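Local coordinates for universal stress protein (Pseudomonas aeruginosa UCBPP-PA14, PDB 7MQ5) that is of unknown function but belongs to the universal stress protein family, whose members take part in bacterial responses to stress, at residues Ala27-Gly32 and Ala165-Ala170; Ala106-Asp111 and Met125-Arg130; Glu202-Phe207 and Leu218-Gly223. All coordinates share one frame; numbering follows the deposited sequence. Where two conformers were deposited one is given.

Interaction 1 (Ala27-Gly32 and Ala165-Ala170)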
ATOM      1  N   ALA A  27     -10.047   4.972   5.239  1.00 10.27           N
ATOM      2  CA  ALA A  27     -10.278   6.185   4.422  1.00 10.65           C
ATOM      3  C   ALA A  27     -10.691   7.357   5.319  1.00 11.14           C
ATOM      4  O   ALA A  27     -10.217   8.486   5.095  1.00 12.53           O
ATOM      5  CB  ALA A  27     -11.329   5.899   3.381  1.00 10.63           C
ATOM      6  N   GLN A  28     -11.555   7.094   6.306  1.00 11.35           N
ATOM      7  CA  GLN A  28     -12.002   8.174   7.231  1.00 13.16           C
ATOM      8  C   GLN A  28     -10.813   8.682   8.054  1.00 12.99           C
ATOM      9  O   GLN A  28     -10.718   9.890   8.296  1.00 14.17           O
ATOM     10  CB  GLN A  28     -13.109   7.678   8.159  1.00 14.89           C
ATOM     11  CG  GLN A  28     -14.457   7.523   7.486  1.00 16.10           C
ATOM     12  CD  GLN A  28     -15.407   6.861   8.447  1.00 21.32           C
ATOM     13  OE1 GLN A  28     -15.345   5.657   8.675  1.00 30.23           O
ATOM     14  NE2 GLN A  28     -16.248   7.659   9.073  1.00 25.30           N
ATOM     15  N   LEU A  29      -9.934   7.780   8.480  1.00 12.62           N
ATOM     16  CA  LEU A  29      -8.783   8.233   9.297  1.00 13.75           C
ATOM     17  C   LEU A  29      -7.891   9.135   8.444  1.00 12.88           C
ATOM     18  O   LEU A  29      -7.538  10.237   8.890  1.00 14.50           O
ATOM     19  CB  LEU A  29      -8.005   7.028   9.816  1.00 13.88           C
ATOM     20  CG  LEU A  29      -6.838   7.375  10.735  1.00 16.13           C
ATOM     21  CD1 LEU A  29      -7.334   7.946  12.048  1.00 20.31           C
ATOM     22  CD2 LEU A  29      -5.968   6.155  10.990  1.00 17.19           C
ATOM     23  N   ILE A  30      -7.566   8.677   7.236  1.00 11.79           N
ATOM     24  CA  ILE A  30      -6.664   9.451   6.346  1.00 12.54           C
ATOM     25  C   ILE A  30      -7.312  10.795   5.994  1.00 12.39           C
ATOM     26  O   ILE A  30      -6.681  11.841   6.206  1.00 13.68           O
ATOM     27  CB  ILE A  30      -6.334   8.624   5.092  1.00 12.81           C
ATOM     28  CG1 ILE A  30      -5.542   7.360   5.432  1.00 12.50           C
ATOM     29  CG2 ILE A  30      -5.616   9.484   4.067  1.00 13.44           C
ATOM     30  CD1 ILE A  30      -5.569   6.319   4.332  1.00 14.30           C
ATOM     31  N   ALA A  31      -8.547  10.757   5.487  1.00 12.25           N
ATOM     32  CA  ALA A  31      -9.193  11.995   4.988  1.00 13.03           C
ATOM     33  C   ALA A  31      -9.536  12.943   6.143  1.00 13.83           C
ATOM     34  O   ALA A  31      -9.669  14.153   5.891  1.00 15.86           O
ATOM     35  CB  ALA A  31     -10.404  11.650   4.158  1.00 12.72           C
ATOM     36  N   GLY A  32      -9.660  12.417   7.362  1.00 14.30           N
ATOM     37  CA  GLY A  32      -9.934  13.288   8.518  1.00 16.21           C
ATOM     38  C   GLY A  32      -8.787  14.257   8.744  1.00 17.57           C
ATOM     39  O   GLY A  32      -9.032  15.352   9.288  1.00 20.85           O
ATOM     40  N   ALA A 165       2.488   7.544   9.576  1.00 11.68           N
ATOM     41  CA  ALA A 165       2.847   7.579  11.011  1.00 12.56           C
ATOM     42  C   ALA A 165       2.332   8.882  11.630  1.00 13.11           C
ATOM     43  O   ALA A 165       1.830   8.851  12.765  1.00 14.75           O
ATOM     44  CB  ALA A 165       4.339   7.423  11.171  1.00 12.59           C
ATOM     45  N   GLY A 166       2.457   9.997  10.915  1.00 14.11           N
ATOM     46  CA  GLY A 166       2.002  11.287  11.468  1.00 15.68           C
ATOM     47  C   GLY A 166       0.493  11.337  11.615  1.00 15.31           C
ATOM     48  O   GLY A 166       0.010  11.725  12.699  1.00 17.66           O
ATOM     49  N   LEU A 167      -0.252  10.910  10.593  1.00 15.04           N
ATOM     50  CA  LEU A 167      -1.730  11.069  10.664  1.00 16.44           C
ATOM     51  C   LEU A 167      -2.321  10.074  11.665  1.00 15.78           C
ATOM     52  O   LEU A 167      -3.360  10.393  12.270  1.00 18.65           O
ATOM     53  CB  LEU A 167      -2.367  10.975   9.270  1.00 16.61           C
ATOM     54  CG  LEU A 167      -2.359   9.623   8.565  1.00 15.24           C
ATOM     55  CD1 LEU A 167      -3.553   8.763   8.980  1.00 16.83           C
ATOM     56  CD2 LEU A 167      -2.380   9.838   7.055  1.00 16.23           C
ATOM     57  N   ALA A 168      -1.652   8.942  11.880  1.00 14.58           N
ATOM     58  CA  ALA A 168      -2.163   7.913  12.820  1.00 15.33           C
ATOM     59  C   ALA A 168      -1.566   8.077  14.228  1.00 16.29           C
ATOM     60  O   ALA A 168      -1.905   7.257  15.107  1.00 20.49           O
ATOM     61  CB  ALA A 168      -1.838   6.547  12.266  1.00 16.14           C
ATOM     62  N   LYS A 169      -0.696   9.067  14.435  1.00 16.21           N
ATOM     63  CA  LYS A 169      -0.005   9.219  15.749  1.00 18.31           C
ATOM     64  C   LYS A 169       0.614   7.864  16.104  1.00 18.66           C
ATOM     65  O   LYS A 169       0.379   7.333  17.217  1.00 22.35           O
ATOM     66  CB  LYS A 169      -0.940   9.781  16.823  1.00 21.85           C
ATOM     67  CG  LYS A 169      -1.379  11.213  16.555  1.00 26.50           C
ATOM     68  CD  LYS A 169      -2.041  11.895  17.725  1.00 33.96           C
ATOM     69  CE  LYS A 169      -2.337  13.351  17.444  1.00 39.66           C
ATOM     70  NZ  LYS A 169      -3.245  13.518  16.285  1.00 43.52           N
ATOM     71  N   ALA A 170       1.407   7.357  15.164  1.00 16.57           N
ATOM     72  CA  ALA A 170       2.065   6.037  15.219  1.00 16.00           C
ATOM     73  C   ALA A 170       3.577   6.252  15.123  1.00 16.17           C
ATOM     74  O   ALA A 170       4.017   7.398  14.862  1.00 18.46           O
ATOM     75  CB  ALA A 170       1.547   5.172  14.080  1.00 15.54           C
TER
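Leu167 carries this contact by pushing its CD1 methyl against helix 22-34. The tight part is a small apolar cluster around that one methyl. Leu167 CD1 lies 4.0 Å from Leu29 CG and 4.1 Å from Leu29 CD2, so it sits against the branch of the other leucine. The two leucine side chains run obliquely past each other. The same methyl also reaches the backbone of Ile30, 4.1 Å from Ile30 CA. The first torsion of Leu167 places CG between its own backbone N and carbonyl carbon (chi1 69°), a less common choice for a helical leucine. Leu29 has its CG anti to the backbone N (chi1 -177°), and this brings Leu29 CG and CD2 to Leu167.

The looser part consists of two longer touches. Leu167 CD1 is 4.3 Å from Ile30 CG1, and Leu29 CD2 stands 4.3 Å from Ala168 CB. Leu29 and Leu167 are both partly exposed, whereas Ile30 and Ala168 are buried. Trp132 lies against Leu29, Ile30 and Ala168 and covers part of the junction. Ile30 also packs on Ile10 of strand 9-13, which ties the cluster to the sheet.

The chain turns at the end of helix 148-167. Lys169 has positive phi (51°), and Ala170 N bonds back to Ala165 O at 2.9 Å. This is a Schellman motif, ending the helix beside helix 22-34 in an alpha/beta fold with helices packed on a central sheet.

Interaction 2 (Ala106-Asp111 and Met125-Arg130)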
ATOM      1  N   ALA A 106      -3.815 -15.403   5.023  1.00 18.05           N
ATOM      2  CA  ALA A 106      -2.984 -14.264   4.547  1.00 17.69           C
ATOM      3  C   ALA A 106      -2.859 -14.207   3.014  1.00 16.14           C
ATOM      4  O   ALA A 106      -2.441 -13.168   2.503  1.00 15.26           O
ATOM      5  CB  ALA A 106      -1.619 -14.310   5.188  1.00 18.78           C
ATOM      6  N   ILE A 107      -3.293 -15.261   2.319  0.70 17.04           N
ATOM      7  CA  ILE A 107      -3.155 -15.358   0.834  0.70 17.87           C
ATOM      8  C   ILE A 107      -4.137 -14.413   0.131  0.70 15.67           C
ATOM      9  O   ILE A 107      -5.362 -14.550   0.353  0.70 16.26           O
ATOM     10  CB  ILE A 107      -3.374 -16.819   0.395  0.70 21.01           C
ATOM     11  CG1 ILE A 107      -2.447 -17.789   1.135  0.70 24.05           C
ATOM     12  CG2 ILE A 107      -3.251 -16.955  -1.114  0.70 21.90           C
ATOM     13  CD1 ILE A 107      -0.975 -17.532   0.916  0.70 24.49           C
ATOM     14  N   LEU A 108      -3.635 -13.527  -0.733  1.00 15.65           N
ATOM     15  CA  LEU A 108      -4.541 -12.626  -1.490  1.00 15.55           C
ATOM     16  C   LEU A 108      -5.273 -13.441  -2.563  1.00 17.13           C
ATOM     17  O   LEU A 108      -4.724 -14.442  -3.066  1.00 18.23           O
ATOM     18  CB  LEU A 108      -3.745 -11.496  -2.146  1.00 16.53           C
ATOM     19  CG  LEU A 108      -2.902 -10.620  -1.228  1.00 17.73           C
ATOM     20  CD1 LEU A 108      -2.315  -9.470  -2.031  1.00 19.11           C
ATOM     21  CD2 LEU A 108      -3.690 -10.094  -0.036  1.00 19.53           C
ATOM     22  N   THR A 109      -6.464 -12.993  -2.931  1.00 16.19           N
ATOM     23  CA  THR A 109      -7.221 -13.697  -3.991  1.00 16.95           C
ATOM     24  C   THR A 109      -6.603 -13.419  -5.357  1.00 15.54           C
ATOM     25  O   THR A 109      -5.903 -12.430  -5.556  1.00 14.97           O
ATOM     26  CB  THR A 109      -8.685 -13.260  -4.017  1.00 18.24           C
ATOM     27  OG1 THR A 109      -8.767 -11.930  -4.541  1.00 18.40           O
ATOM     28  CG2 THR A 109      -9.333 -13.356  -2.651  1.00 20.03           C
ATOM     29  N   PRO A 110      -6.849 -14.285  -6.360  1.00 16.49           N
ATOM     30  CA  PRO A 110      -6.363 -14.014  -7.708  1.00 17.13           C
ATOM     31  C   PRO A 110      -6.837 -12.646  -8.229  1.00 15.78           C
ATOM     32  O   PRO A 110      -6.074 -11.978  -8.892  1.00 16.19           O
ATOM     33  CB  PRO A 110      -6.939 -15.192  -8.504  1.00 19.61           C
ATOM     34  CG  PRO A 110      -7.000 -16.314  -7.500  1.00 20.54           C
ATOM     35  CD  PRO A 110      -7.430 -15.637  -6.221  1.00 18.63           C
ATOM     36  N   ASP A 111      -8.061 -12.235  -7.895  1.00 15.53           N
ATOM     37  CA  ASP A 111      -8.541 -10.926  -8.412  1.00 16.12           C
ATOM     38  C   ASP A 111      -7.783  -9.792  -7.698  1.00 14.63           C
ATOM     39  O   ASP A 111      -7.473  -8.787  -8.352  1.00 15.30           O
ATOM     40  CB  ASP A 111     -10.056 -10.786  -8.302  1.00 18.54           C
ATOM     41  CG  ASP A 111     -10.569  -9.599  -9.100  1.00 21.34           C
ATOM     42  OD1 ASP A 111     -10.678  -9.715 -10.348  1.00 25.60           O
ATOM     43  OD2 ASP A 111     -10.750  -8.552  -8.485  1.00 26.07           O
HETATM   44  N   MSE A 125      -4.077  -2.389   0.652  1.00  8.72           N
HETATM   45  CA  MSE A 125      -4.806  -3.613   0.920  0.55  9.97           C
HETATM   46  C   MSE A 125      -4.906  -3.756   2.432  1.00  9.68           C
HETATM   47  O   MSE A 125      -3.878  -3.915   3.090  1.00 10.83           O
HETATM   48  CB  MSE A 125      -4.049  -4.825   0.375  0.55 12.08           C
HETATM   49  CG  MSE A 125      -3.914  -4.862  -1.128  0.55 13.58           C
HETATM   50 SE   MSE A 125      -5.633  -5.032  -2.047  0.55 13.84          SE
HETATM   51  CE  MSE A 125      -6.307  -6.627  -1.115  0.55 17.48           C
ATOM     52  N   THR A 126      -6.117  -3.651   2.985  1.00  9.88           N
ATOM     53  CA  THR A 126      -6.248  -3.764   4.433  1.00 10.96           C
ATOM     54  C   THR A 126      -6.346  -5.245   4.804  1.00 11.72           C
ATOM     55  O   THR A 126      -7.153  -5.963   4.201  1.00 13.52           O
ATOM     56  CB  THR A 126      -7.383  -2.894   4.995  1.00 12.06           C
ATOM     57  OG1 THR A 126      -8.670  -3.470   4.756  1.00 15.82           O
ATOM     58  CG2 THR A 126      -7.366  -1.486   4.443  1.00 13.34           C
ATOM     59  N   LYS A 127      -5.526  -5.683   5.763  1.00 10.97           N
ATOM     60  CA  LYS A 127      -5.494  -7.116   6.142  1.00 12.00           C
ATOM     61  C   LYS A 127      -5.757  -7.331   7.632  1.00 13.37           C
ATOM     62  O   LYS A 127      -5.882  -8.501   8.029  1.00 16.76           O
ATOM     63  CB  LYS A 127      -4.154  -7.747   5.763  1.00 11.92           C
ATOM     64  CG  LYS A 127      -3.791  -7.643   4.285  1.00 11.51           C
ATOM     65  CD  LYS A 127      -2.567  -8.444   3.897  1.00 11.95           C
ATOM     66  CE  LYS A 127      -2.861  -9.921   3.782  1.00 12.69           C
ATOM     67  NZ  LYS A 127      -1.643 -10.706   3.467  1.00 12.91           N
ATOM     68  N   THR A 128      -5.803  -6.269   8.427  1.00 12.90           N
ATOM     69  CA  THR A 128      -6.030  -6.414   9.884  1.00 13.92           C
ATOM     70  C   THR A 128      -7.154  -5.470  10.299  1.00 13.65           C
ATOM     71  O   THR A 128      -7.344  -4.444   9.638  1.00 14.99           O
ATOM     72  CB  THR A 128      -4.751  -6.142  10.689  1.00 13.61           C
ATOM     73  OG1 THR A 128      -5.037  -6.354  12.074  1.00 14.80           O
ATOM     74  CG2 THR A 128      -4.198  -4.743  10.497  1.00 13.67           C
ATOM     75  N   ALA A 129      -7.871  -5.824  11.360  1.00 15.60           N
ATOM     76  CA  ALA A 129      -8.926  -4.939  11.900  1.00 18.19           C
ATOM     77  C   ALA A 129      -8.342  -4.030  12.979  1.00 18.32           C
ATOM     78  O   ALA A 129      -9.075  -3.151  13.464  1.00 21.06           O
ATOM     79  CB  ALA A 129     -10.061  -5.754  12.451  1.00 19.94           C
ATOM     80  N   ARG A 130      -7.077  -4.231  13.344  1.00 15.58           N
ATOM     81  CA  ARG A 130      -6.478  -3.367  14.389  1.00 16.23           C
ATOM     82  C   ARG A 130      -6.499  -1.912  13.934  1.00 17.60           C
ATOM     83  O   ARG A 130      -6.226  -1.620  12.774  1.00 17.89           O
ATOM     84  CB  ARG A 130      -5.039  -3.792  14.668  1.00 16.61           C
ATOM     85  CG  ARG A 130      -4.909  -5.139  15.359  1.00 17.97           C
ATOM     86  CD  ARG A 130      -3.436  -5.455  15.499  1.00 20.20           C
ATOM     87  NE  ARG A 130      -2.862  -5.885  14.227  1.00 20.81           N
ATOM     88  CZ  ARG A 130      -1.626  -5.614  13.810  1.00 18.14           C
ATOM     89  NH1 ARG A 130      -0.843  -4.815  14.512  1.00 19.82           N
ATOM     90  NH2 ARG A 130      -1.204  -6.088  12.655  1.00 18.37           N
TER
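Lys127 reaches from the end of strand 123-126 to the backbone of Ala106, in the loop that leads into helix 110-118. The contact thus joins two parts of the beta-alpha-beta unit formed by strand 92-96, helix 110-118 and strand 123-126.

The polar part centres on the lysine ammonium. Lys127 NZ donates a hydrogen bond of 2.8 Å to Ala106 O. It also donates to the carbonyl oxygens of Leu264 and Leu267, so three backbone oxygens hold it. This group of carbonyls would probably favour the charged form of the lysine. The backbone N of Lys127 is bound by Asp270, which helps to fix the base of the side chain. The lysine chain bends at chi3 (77°), and this turn brings NZ to the loop.

The apolar part lies beside it. Leu108 CD2 touches the shaft of the lysine, 3.9 Å from Lys127 CE. The two side chains cross at about a right angle. The same methyl lies 4.5 Å from the CE methyl of Met125, a selenomethionine modelled in two conformers, so this long contact is doubtful. Leu116 of helix 110-118 packs against both Leu108 and Met125.

Turns and caps form the third group. Thr109 is the N-cap of helix 110-118, and its OG1 binds the backbone N of Asp112. Thr128 OG1 accepts from Arg130 N at 3.2 Å, an ST turn, and from Arg130 NE at 3.1 Å.

The bond from Lys127 NZ meets Ala106 O in the carbonyl plane, on a lone pair, with a C=O...N angle of 135°.

Interaction 3 (Glu202-Phe207 and Leu218-Gly223)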
ATOM      1  N   GLU A 202      28.693   2.310   4.450  1.00 32.72           N
ATOM      2  CA  GLU A 202      28.699   3.740   4.027  1.00 35.56           C
ATOM      3  C   GLU A 202      27.299   4.118   3.528  1.00 29.21           C
ATOM      4  O   GLU A 202      26.768   5.157   3.988  1.00 29.22           O
ATOM      5  CB  GLU A 202      29.778   3.975   2.965  1.00 39.85           C
ATOM      6  CG  GLU A 202      29.809   5.391   2.405  1.00 42.69           C
ATOM      7  CD  GLU A 202      31.003   5.693   1.510  1.00 48.37           C
ATOM      8  OE1 GLU A 202      30.817   6.382   0.488  1.00 50.30           O
ATOM      9  OE2 GLU A 202      32.126   5.272   1.859  1.00 62.57           O
ATOM     10  N   ALA A 203      26.731   3.311   2.625  1.00 30.32           N
ATOM     11  CA  ALA A 203      25.372   3.562   2.093  1.00 27.63           C
ATOM     12  C   ALA A 203      24.377   3.624   3.254  1.00 25.83           C
ATOM     13  O   ALA A 203      23.492   4.502   3.253  1.00 24.72           O
ATOM     14  CB  ALA A 203      24.993   2.481   1.108  1.00 29.02           C
ATOM     15  N   CYS A 204      24.563   2.746   4.232  0.50 22.60           N
ATOM     16  CA  CYS A 204      23.629   2.669   5.376  0.50 21.08           C
ATOM     17  C   CYS A 204      23.739   3.914   6.270  0.50 20.84           C
ATOM     18  O   CYS A 204      22.695   4.462   6.658  0.50 20.63           O
ATOM     19  CB  CYS A 204      23.902   1.402   6.163  0.50 21.90           C
ATOM     20  SG  CYS A 204      22.725   1.187   7.512  0.50 27.36           S
ATOM     21  N   ARG A 205      24.956   4.342   6.599  1.00 20.15           N
ATOM     22  CA  ARG A 205      25.122   5.547   7.458  1.00 22.24           C
ATOM     23  C   ARG A 205      24.603   6.789   6.724  1.00 19.80           C
ATOM     24  O   ARG A 205      23.986   7.638   7.385  1.00 20.36           O
ATOM     25  CB  ARG A 205      26.574   5.702   7.915  1.00 24.75           C
ATOM     26  CG  ARG A 205      27.036   4.624   8.886  1.00 30.52           C
ATOM     27  CD  ARG A 205      26.193   4.541  10.150  1.00 36.08           C
ATOM     28  NE  ARG A 205      26.696   3.550  11.094  1.00 45.01           N
ATOM     29  CZ  ARG A 205      26.096   3.210  12.234  1.00 51.29           C
ATOM     30  NH1 ARG A 205      24.952   3.774  12.588  1.00 54.25           N
ATOM     31  NH2 ARG A 205      26.644   2.296  13.018  1.00 60.14           N
ATOM     32  N   THR A 206      24.818   6.873   5.412  1.00 20.06           N
ATOM     33  CA  THR A 206      24.314   8.035   4.638  1.00 20.24           C
ATOM     34  C   THR A 206      22.782   8.033   4.669  1.00 19.20           C
ATOM     35  O   THR A 206      22.182   9.111   4.885  1.00 20.22           O
ATOM     36  CB  THR A 206      24.853   8.011   3.208  1.00 24.09           C
ATOM     37  OG1 THR A 206      26.264   8.190   3.321  1.00 25.39           O
ATOM     38  CG2 THR A 206      24.256   9.089   2.332  1.00 25.61           C
ATOM     39  N   PHE A 207      22.174   6.864   4.453  1.00 18.49           N
ATOM     40  CA  PHE A 207      20.697   6.740   4.487  1.00 18.92           C
ATOM     41  C   PHE A 207      20.154   7.196   5.844  1.00 17.88           C
ATOM     42  O   PHE A 207      19.171   7.950   5.891  1.00 18.16           O
ATOM     43  CB  PHE A 207      20.304   5.290   4.205  1.00 20.31           C
ATOM     44  CG  PHE A 207      18.823   5.027   4.257  1.00 20.97           C
ATOM     45  CD1 PHE A 207      18.048   5.150   3.119  1.00 21.81           C
ATOM     46  CD2 PHE A 207      18.212   4.649   5.442  1.00 22.55           C
ATOM     47  CE1 PHE A 207      16.687   4.891   3.164  1.00 22.79           C
ATOM     48  CE2 PHE A 207      16.851   4.397   5.488  1.00 24.34           C
ATOM     49  CZ  PHE A 207      16.091   4.533   4.351  1.00 23.85           C
ATOM     50  N   LEU A 218      15.936   1.743  12.597  1.00 17.19           N
ATOM     51  CA  LEU A 218      16.469   1.147  11.345  1.00 18.12           C
ATOM     52  C   LEU A 218      16.941  -0.284  11.619  1.00 17.85           C
ATOM     53  O   LEU A 218      17.891  -0.470  12.391  1.00 24.44           O
ATOM     54  CB  LEU A 218      17.607   2.045  10.835  1.00 22.23           C
ATOM     55  CG  LEU A 218      18.189   1.699   9.463  1.00 24.65           C
ATOM     56  CD1 LEU A 218      17.114   1.632   8.391  1.00 25.20           C
ATOM     57  CD2 LEU A 218      19.254   2.712   9.071  1.00 30.48           C
ATOM     58  N   HIS A 219      16.256  -1.255  11.025  1.00 15.42           N
ATOM     59  CA  HIS A 219      16.579  -2.700  11.129  1.00 16.11           C
ATOM     60  C   HIS A 219      17.405  -3.070   9.898  1.00 16.67           C
ATOM     61  O   HIS A 219      16.825  -3.144   8.811  1.00 16.95           O
ATOM     62  CB  HIS A 219      15.286  -3.530  11.217  1.00 16.37           C
ATOM     63  CG  HIS A 219      14.430  -3.204  12.393  1.00 18.38           C
ATOM     64  ND1 HIS A 219      14.316  -4.050  13.476  1.00 21.43           N
ATOM     65  CD2 HIS A 219      13.640  -2.139  12.656  1.00 20.23           C
ATOM     66  CE1 HIS A 219      13.496  -3.514  14.362  1.00 23.38           C
ATOM     67  NE2 HIS A 219      13.084  -2.337  13.888  1.00 22.54           N
ATOM     68  N   ILE A 220      18.719  -3.204  10.063  1.00 17.40           N
ATOM     69  CA  ILE A 220      19.630  -3.578   8.944  1.00 18.33           C
ATOM     70  C   ILE A 220      19.901  -5.069   9.102  1.00 20.50           C
ATOM     71  O   ILE A 220      20.579  -5.442  10.066  1.00 24.87           O
ATOM     72  CB  ILE A 220      20.922  -2.738   8.983  1.00 22.86           C
ATOM     73  CG1 ILE A 220      20.610  -1.240   8.962  1.00 24.86           C
ATOM     74  CG2 ILE A 220      21.871  -3.142   7.864  1.00 27.63           C
ATOM     75  CD1 ILE A 220      19.825  -0.793   7.754  1.00 27.45           C
ATOM     76  N   GLU A 221      19.358  -5.868   8.185  1.00 20.07           N
ATOM     77  CA  GLU A 221      19.399  -7.346   8.285  1.00 23.39           C
ATOM     78  C   GLU A 221      19.983  -7.942   7.004  1.00 24.09           C
ATOM     79  O   GLU A 221      19.783  -7.363   5.918  1.00 25.98           O
ATOM     80  CB  GLU A 221      17.979  -7.879   8.481  1.00 27.24           C
ATOM     81  CG  GLU A 221      17.229  -7.280   9.659  1.00 31.66           C
ATOM     82  CD  GLU A 221      17.585  -7.833  11.023  1.00 37.64           C
ATOM     83  OE1 GLU A 221      16.852  -7.521  11.983  1.00 40.93           O
ATOM     84  OE2 GLU A 221      18.574  -8.585  11.123  1.00 38.46           O
ATOM     85  N   GLU A 222      20.716  -9.041   7.149  1.00 27.74           N
ATOM     86  CA  GLU A 222      21.271  -9.756   5.977  1.00 29.46           C
ATOM     87  C   GLU A 222      20.464 -11.042   5.800  1.00 26.15           C
ATOM     88  O   GLU A 222      20.205 -11.728   6.803  1.00 29.99           O
ATOM     89  CB  GLU A 222      22.764 -10.023   6.179  1.00 34.56           C
ATOM     90  CG  GLU A 222      23.426 -10.773   5.037  1.00 40.92           C
ATOM     91  CD  GLU A 222      24.889 -11.095   5.287  1.00 49.16           C
ATOM     92  OE1 GLU A 222      25.552 -10.314   6.005  1.00 57.42           O
ATOM     93  OE2 GLU A 222      25.349 -12.143   4.801  1.00 58.38           O
ATOM     94  N   GLY A 223      20.034 -11.313   4.575  1.00 23.91           N
ATOM     95  CA  GLY A 223      19.275 -12.540   4.306  1.00 23.40           C
ATOM     96  C   GLY A 223      18.191 -12.276   3.280  1.00 22.42           C
ATOM     97  O   GLY A 223      18.106 -11.181   2.729  1.00 25.98           O
TER
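Strand 171-178, helix 193-211 and strand 218-222 form a beta-alpha-beta crossover, and here its helix packs on its second strand at the edge of the central sheet. The segments 202-207 and 218-222 run nearly antiparallel, at 169°, with their axes 11.3 Å apart at closest approach. Cys204, Phe207, Leu218 and Ile220 point their CB atoms into the gap, and the contact is apolar.

In one of its two modelled conformers Cys204 SG lies 3.5 Å from both Ile220 CD1 and Ile220 CG1, alongside the end of the isoleucine chain. On Leu218 it meets CD2, at 4.1 Å. The sulfur then stands anti to the backbone N (chi1 -176°), which carries it toward the strand. In the other conformer these contacts may differ, so they are less certain.

The second methyl of Leu218 serves the next helical turn. Leu218 CD1 approaches the Phe207 ring obliquely, 4.0 Å from Phe207 CE2.

Val143 also touches Cys204 and Phe207, and Tyr211 meets the Phe207 ring further along helix 193-211. Strand 218-222 is the outermost strand on this side. It pairs in parallel with strand 171-178, while His219 and Glu221 pack on helix 225-236.

In the fold
Interactions 2 and 3 both reach the ten-stranded sheet, at different strands. Interaction 2 lies at inner strand 123-126, with its centre about 11 Å from the centre of the chain. Interaction 3 lies at edge strand 218-222, about 23 Å out. Interaction 1 joins a helix to the C-terminal end of another and the turn after it. Interactions 1 and 2 are both partly buried, whereas interaction 3, though farthest out, is buried. The chemistry differs too. Interactions 1 and 3 are apolar, while interaction 2 adds a lysine bound to backbone oxygens near a loop. Along the chain, interaction 2 is nested inside the loop closed by interaction 1, and interaction 3 follows both. None of the three touches another.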